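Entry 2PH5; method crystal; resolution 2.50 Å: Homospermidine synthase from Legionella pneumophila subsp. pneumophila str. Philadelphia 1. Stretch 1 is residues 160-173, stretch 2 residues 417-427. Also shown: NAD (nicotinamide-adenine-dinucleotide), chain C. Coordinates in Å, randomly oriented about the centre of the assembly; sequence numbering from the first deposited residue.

Stretch 1 (160-173) PGLVSHFIKEALLN
Stretch 2, residues 417-427: EPEEVDHQYII

Stretch 1 is helical from Leu162 on. Stretch 2 runs through a 3-10 segment, 418-420, into a helix from His423. The helix axes approach to 9.3 Å, with 121° between N-to-C directions, and 674 Å² is buried. Gly161 CA lies 5.6 Å from Pro418 CA, Ser164 CA 6.0 Å from Glu419 CA, and His165 CA 4.6 Å from His423 CA.

Pro160 follows a cis peptide; its O accepts from NAD N7N at 3.0 Å. Gly161 has phi/psi 130/-103, where a CB would jam against the preceding carbonyl. Leu162 (t, p) starts away, but its CD1 reaches Ile427 (m, m) CD1 at 3.6 Å. Ser164 (t) points toward stretch 2, its OG 3.5 Å from Glu419 CG. Buried His165 (m, chi2 127°) also points toward it. His165 NE2 donates a weak hydrogen bond to Pro418 O at 3.3 Å, and Ile426 CB covers one ring face, 3.9 Å from the His165 centroid. Phe166 (m) brings CE1 to 3.6 Å from Ile427 CD1. Buried Lys168 (m, t, t, t) is extended; NZ donates hydrogen bonds to backbone carbonyls, Glu419 O at 2.8 Å and, weakly, Val421 O at 3.2 Å. Lys168 CB makes a CH-pi contact over one His423 ring face, 4.0 Å from its centroid. Buried His423 (p, chi2 -65°) is a knob among His165, Lys168, Glu169 and Leu172. Glu169 (t, p, chi3 -39°) OE1 meets the ring edge, 3.5 Å from His423 CD2. Leu172 (m, t) CD1 lies 3.5 Å from His423 NE2.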

# COMPACT_ATOMS: atom_id res chain seq x y z
N PRO A 160 4.04 -22.59 8.10
CA PRO A 160 4.42 -23.43 9.23
C PRO A 160 5.69 -24.26 9.00
O PRO A 160 6.04 -24.56 7.85
CB PRO A 160 3.21 -24.33 9.40
CG PRO A 160 2.82 -24.56 7.97
CD PRO A 160 2.89 -23.16 7.39
N GLY A 161 6.36 -24.63 10.09
CA GLY A 161 7.56 -25.44 9.97
C GLY A 161 8.74 -24.91 10.74
O GLY A 161 8.83 -25.06 11.96
N LEU A 162 9.67 -24.30 10.01
CA LEU A 162 10.87 -23.74 10.59
C LEU A 162 10.53 -22.85 11.78
O LEU A 162 11.27 -22.81 12.76
CB LEU A 162 11.58 -22.91 9.52
CG LEU A 162 12.91 -22.28 9.88
CD1 LEU A 162 13.92 -23.35 10.29
CD2 LEU A 162 13.41 -21.51 8.67
N VAL A 163 9.40 -22.15 11.68
CA VAL A 163 8.95 -21.24 12.72
C VAL A 163 8.81 -21.91 14.09
O VAL A 163 9.16 -21.33 15.12
CB VAL A 163 7.63 -20.55 12.28
CG1 VAL A 163 6.73 -20.25 13.47
CG2 VAL A 163 7.97 -19.26 11.57
N SER A 164 8.30 -23.13 14.09
CA SER A 164 8.14 -23.89 15.31
C SER A 164 9.53 -24.13 15.92
O SER A 164 9.74 -23.96 17.12
CB SER A 164 7.44 -25.22 14.99
OG SER A 164 7.57 -26.15 16.04
N HIS A 165 10.49 -24.50 15.09
CA HIS A 165 11.83 -24.73 15.61
C HIS A 165 12.48 -23.45 16.11
O HIS A 165 13.34 -23.51 16.99
CB HIS A 165 12.71 -25.38 14.54
CG HIS A 165 12.16 -26.68 14.04
ND1 HIS A 165 11.97 -26.93 12.70
CD2 HIS A 165 11.71 -27.77 14.70
CE1 HIS A 165 11.43 -28.13 12.56
NE2 HIS A 165 11.26 -28.65 13.76
N PHE A 166 12.09 -22.30 15.56
CA PHE A 166 12.66 -21.04 16.02
C PHE A 166 12.11 -20.69 17.40
O PHE A 166 12.82 -20.14 18.24
CB PHE A 166 12.35 -19.89 15.04
CG PHE A 166 13.18 -19.90 13.77
CD1 PHE A 166 14.45 -20.48 13.74
CD2 PHE A 166 12.70 -19.28 12.61
CE1 PHE A 166 15.23 -20.44 12.58
CE2 PHE A 166 13.47 -19.23 11.44
CZ PHE A 166 14.74 -19.81 11.42
N ILE A 167 10.85 -21.02 17.65
CA ILE A 167 10.26 -20.72 18.95
C ILE A 167 10.98 -21.49 20.06
O ILE A 167 11.32 -20.91 21.09
CB ILE A 167 8.75 -21.03 18.96
CG1 ILE A 167 8.00 -19.90 18.24
CG2 ILE A 167 8.24 -21.19 20.39
CD1 ILE A 167 6.52 -20.13 18.04
N LYS A 168 11.24 -22.77 19.83
CA LYS A 168 11.93 -23.58 20.83
C LYS A 168 13.34 -23.04 21.06
O LYS A 168 13.81 -22.98 22.20
CB LYS A 168 12.03 -25.03 20.38
CG LYS A 168 10.72 -25.79 20.36
CD LYS A 168 10.96 -27.19 19.83
CE LYS A 168 9.73 -28.07 19.94
NZ LYS A 168 10.08 -29.47 19.58
N GLU A 169 14.02 -22.67 19.99
CA GLU A 169 15.38 -22.15 20.11
C GLU A 169 15.38 -20.88 20.96
O GLU A 169 16.19 -20.73 21.87
CB GLU A 169 15.98 -21.86 18.73
CG GLU A 169 17.44 -21.42 18.75
CD GLU A 169 18.42 -22.56 19.02
OE1 GLU A 169 18.12 -23.43 19.86
OE2 GLU A 169 19.51 -22.57 18.40
N ALA A 170 14.45 -19.98 20.66
CA ALA A 170 14.34 -18.72 21.39
C ALA A 170 14.00 -18.97 22.86
O ALA A 170 14.54 -18.33 23.76
CB ALA A 170 13.28 -17.83 20.75
N LEU A 171 13.08 -19.91 23.09
CA LEU A 171 12.67 -20.25 24.44
C LEU A 171 13.89 -20.64 25.27
O LEU A 171 14.02 -20.24 26.42
CB LEU A 171 11.64 -21.39 24.39
CG LEU A 171 10.27 -21.13 25.03
CD1 LEU A 171 9.84 -19.72 24.77
CD2 LEU A 171 9.25 -22.12 24.48
N LEU A 172 14.80 -21.41 24.68
CA LEU A 172 15.99 -21.83 25.41
C LEU A 172 16.97 -20.67 25.57
O LEU A 172 17.54 -20.49 26.65
CB LEU A 172 16.67 -23.01 24.72
CG LEU A 172 15.88 -24.30 24.55
CD1 LEU A 172 16.72 -25.31 23.80
CD2 LEU A 172 15.46 -24.86 25.91
N ASN A 173 17.18 -19.88 24.51
CA ASN A 173 18.11 -18.76 24.61
C ASN A 173 17.68 -17.78 25.69
O ASN A 173 18.50 -17.33 26.49
CB ASN A 173 18.23 -18.02 23.27
CG ASN A 173 18.96 -18.82 22.23
OD1 ASN A 173 19.54 -19.86 22.52
ND2 ASN A 173 18.95 -18.33 21.00
N GLU A 417 4.12 -33.77 13.33
CA GLU A 417 4.11 -32.33 13.05
C GLU A 417 5.45 -31.74 13.47
O GLU A 417 6.13 -32.29 14.33
CB GLU A 417 2.98 -31.65 13.82
CG GLU A 417 1.62 -32.05 13.31
CD GLU A 417 0.50 -31.29 13.98
OE1 GLU A 417 0.36 -31.40 15.22
OE2 GLU A 417 -0.25 -30.60 13.26
N PRO A 418 5.84 -30.62 12.86
CA PRO A 418 7.13 -30.02 13.20
C PRO A 418 7.39 -29.83 14.70
O PRO A 418 8.54 -29.88 15.14
CB PRO A 418 7.13 -28.71 12.41
CG PRO A 418 5.68 -28.41 12.22
CD PRO A 418 5.09 -29.75 11.93
N GLU A 419 6.33 -29.64 15.49
CA GLU A 419 6.49 -29.47 16.94
C GLU A 419 7.07 -30.71 17.61
O GLU A 419 7.70 -30.61 18.67
CB GLU A 419 5.15 -29.13 17.61
CG GLU A 419 4.67 -27.71 17.34
CD GLU A 419 3.88 -27.60 16.05
OE1 GLU A 419 4.20 -28.33 15.08
OE2 GLU A 419 2.95 -26.77 16.00
N GLU A 420 6.86 -31.87 17.00
CA GLU A 420 7.36 -33.13 17.53
C GLU A 420 8.77 -33.45 17.06
O GLU A 420 9.30 -34.54 17.35
CB GLU A 420 6.42 -34.26 17.13
CG GLU A 420 5.03 -34.16 17.71
CD GLU A 420 4.04 -35.03 16.97
OE1 GLU A 420 3.59 -34.62 15.87
OE2 GLU A 420 3.72 -36.14 17.47
N VAL A 421 9.40 -32.53 16.33
CA VAL A 421 10.75 -32.75 15.82
C VAL A 421 11.78 -31.91 16.59
O VAL A 421 11.50 -30.77 16.97
CB VAL A 421 10.83 -32.39 14.32
CG1 VAL A 421 12.19 -32.75 13.74
CG2 VAL A 421 9.72 -33.12 13.57
N ASP A 422 12.95 -32.49 16.81
CA ASP A 422 14.04 -31.82 17.54
C ASP A 422 14.52 -30.60 16.76
O ASP A 422 15.11 -30.72 15.69
CB ASP A 422 15.19 -32.81 17.75
CG ASP A 422 16.36 -32.20 18.48
OD1 ASP A 422 16.14 -31.48 19.48
OD2 ASP A 422 17.51 -32.44 18.06
N HIS A 423 14.28 -29.41 17.32
CA HIS A 423 14.65 -28.17 16.65
C HIS A 423 16.13 -28.04 16.25
O HIS A 423 16.44 -27.60 15.15
CB HIS A 423 14.23 -26.98 17.52
CG HIS A 423 14.95 -26.90 18.82
ND1 HIS A 423 14.81 -27.86 19.80
CD2 HIS A 423 15.88 -26.03 19.27
CE1 HIS A 423 15.63 -27.58 20.80
NE2 HIS A 423 16.29 -26.48 20.50
N GLN A 424 17.03 -28.46 17.14
CA GLN A 424 18.47 -28.38 16.88
C GLN A 424 18.88 -29.20 15.65
O GLN A 424 19.73 -28.78 14.87
CB GLN A 424 19.25 -28.84 18.12
CG GLN A 424 20.76 -28.74 17.99
CD GLN A 424 21.50 -29.31 19.19
OE1 GLN A 424 22.68 -29.68 19.08
NE2 GLN A 424 20.83 -29.38 20.34
N TYR A 425 18.27 -30.36 15.48
CA TYR A 425 18.56 -31.22 14.34
C TYR A 425 18.22 -30.48 13.05
O TYR A 425 19.04 -30.40 12.13
CB TYR A 425 17.72 -32.48 14.42
CG TYR A 425 17.92 -33.47 13.30
CD1 TYR A 425 18.60 -34.67 13.53
CD2 TYR A 425 17.37 -33.25 12.03
CE1 TYR A 425 18.70 -35.64 12.53
CE2 TYR A 425 17.47 -34.21 11.03
CZ TYR A 425 18.14 -35.40 11.29
OH TYR A 425 18.21 -36.38 10.32
N ILE A 426 17.01 -29.94 13.00
CA ILE A 426 16.56 -29.21 11.82
C ILE A 426 17.36 -27.94 11.61
O ILE A 426 17.92 -27.75 10.53
CB ILE A 426 15.01 -28.90 11.92
CG1 ILE A 426 14.21 -29.95 11.15
CG2 ILE A 426 14.68 -27.56 11.25
CD1 ILE A 426 14.44 -31.35 11.58
N ILE A 427 17.45 -27.09 12.63
CA ILE A 427 18.19 -25.84 12.51
C ILE A 427 19.65 -25.98 12.07
O ILE A 427 20.15 -25.13 11.33
CB ILE A 427 18.18 -25.05 13.83
CG1 ILE A 427 16.75 -24.70 14.22
CG2 ILE A 427 19.01 -23.79 13.68
CD1 ILE A 427 16.01 -23.90 13.17
PA NAD C . 2.19 -23.56 -7.01
O1A NAD C . 0.74 -23.25 -7.30
O2A NAD C . 3.22 -22.63 -7.55
O5B NAD C . 2.56 -25.05 -7.51
C5B NAD C . 1.72 -26.15 -7.20
C4B NAD C . 1.93 -27.25 -8.26
O4B NAD C . 1.04 -28.29 -7.93
C3B NAD C . 1.61 -26.82 -9.69
O3B NAD C . 2.73 -27.06 -10.55
C2B NAD C . 0.42 -27.65 -10.07
O2B NAD C . 0.33 -27.99 -11.43
C1B NAD C . 0.50 -28.83 -9.11
N9A NAD C . -0.78 -29.45 -8.75
C8A NAD C . -2.00 -28.76 -8.67
N7A NAD C . -3.03 -29.51 -9.10
C5A NAD C . -2.50 -30.70 -9.48
C6A NAD C . -3.09 -31.85 -9.99
N6A NAD C . -4.41 -31.99 -10.19
N1A NAD C . -2.25 -32.91 -10.29
C2A NAD C . -0.88 -32.85 -10.10
N3A NAD C . -0.28 -31.72 -9.59
C4A NAD C . -1.11 -30.68 -9.29
O3 NAD C . 2.30 -23.55 -5.43
PN NAD C . 3.50 -23.88 -4.42
O1N NAD C . 3.54 -22.77 -3.43
O2N NAD C . 4.73 -24.19 -5.23
O5D NAD C . 2.79 -25.17 -3.83
C5D NAD C . 3.28 -26.00 -2.81
C4D NAD C . 2.56 -25.54 -1.56
O4D NAD C . 3.52 -25.25 -0.57
C3D NAD C . 1.20 -25.22 -0.99
O3D NAD C . 0.53 -26.38 -0.52
C2D NAD C . 1.54 -24.24 0.11
O2D NAD C . 0.57 -24.15 1.11
C1D NAD C . 2.90 -24.74 0.60
N1N NAD C . 3.85 -23.71 1.09
C2N NAD C . 4.33 -23.78 2.38
C3N NAD C . 5.26 -22.79 2.79
C7N NAD C . 5.84 -22.79 4.16
O7N NAD C . 6.75 -21.80 4.45
N7N NAD C . 5.55 -23.70 5.06
C4N NAD C . 5.68 -21.76 1.90
C5N NAD C . 5.15 -21.73 0.59
C6N NAD C . 4.25 -22.69 0.17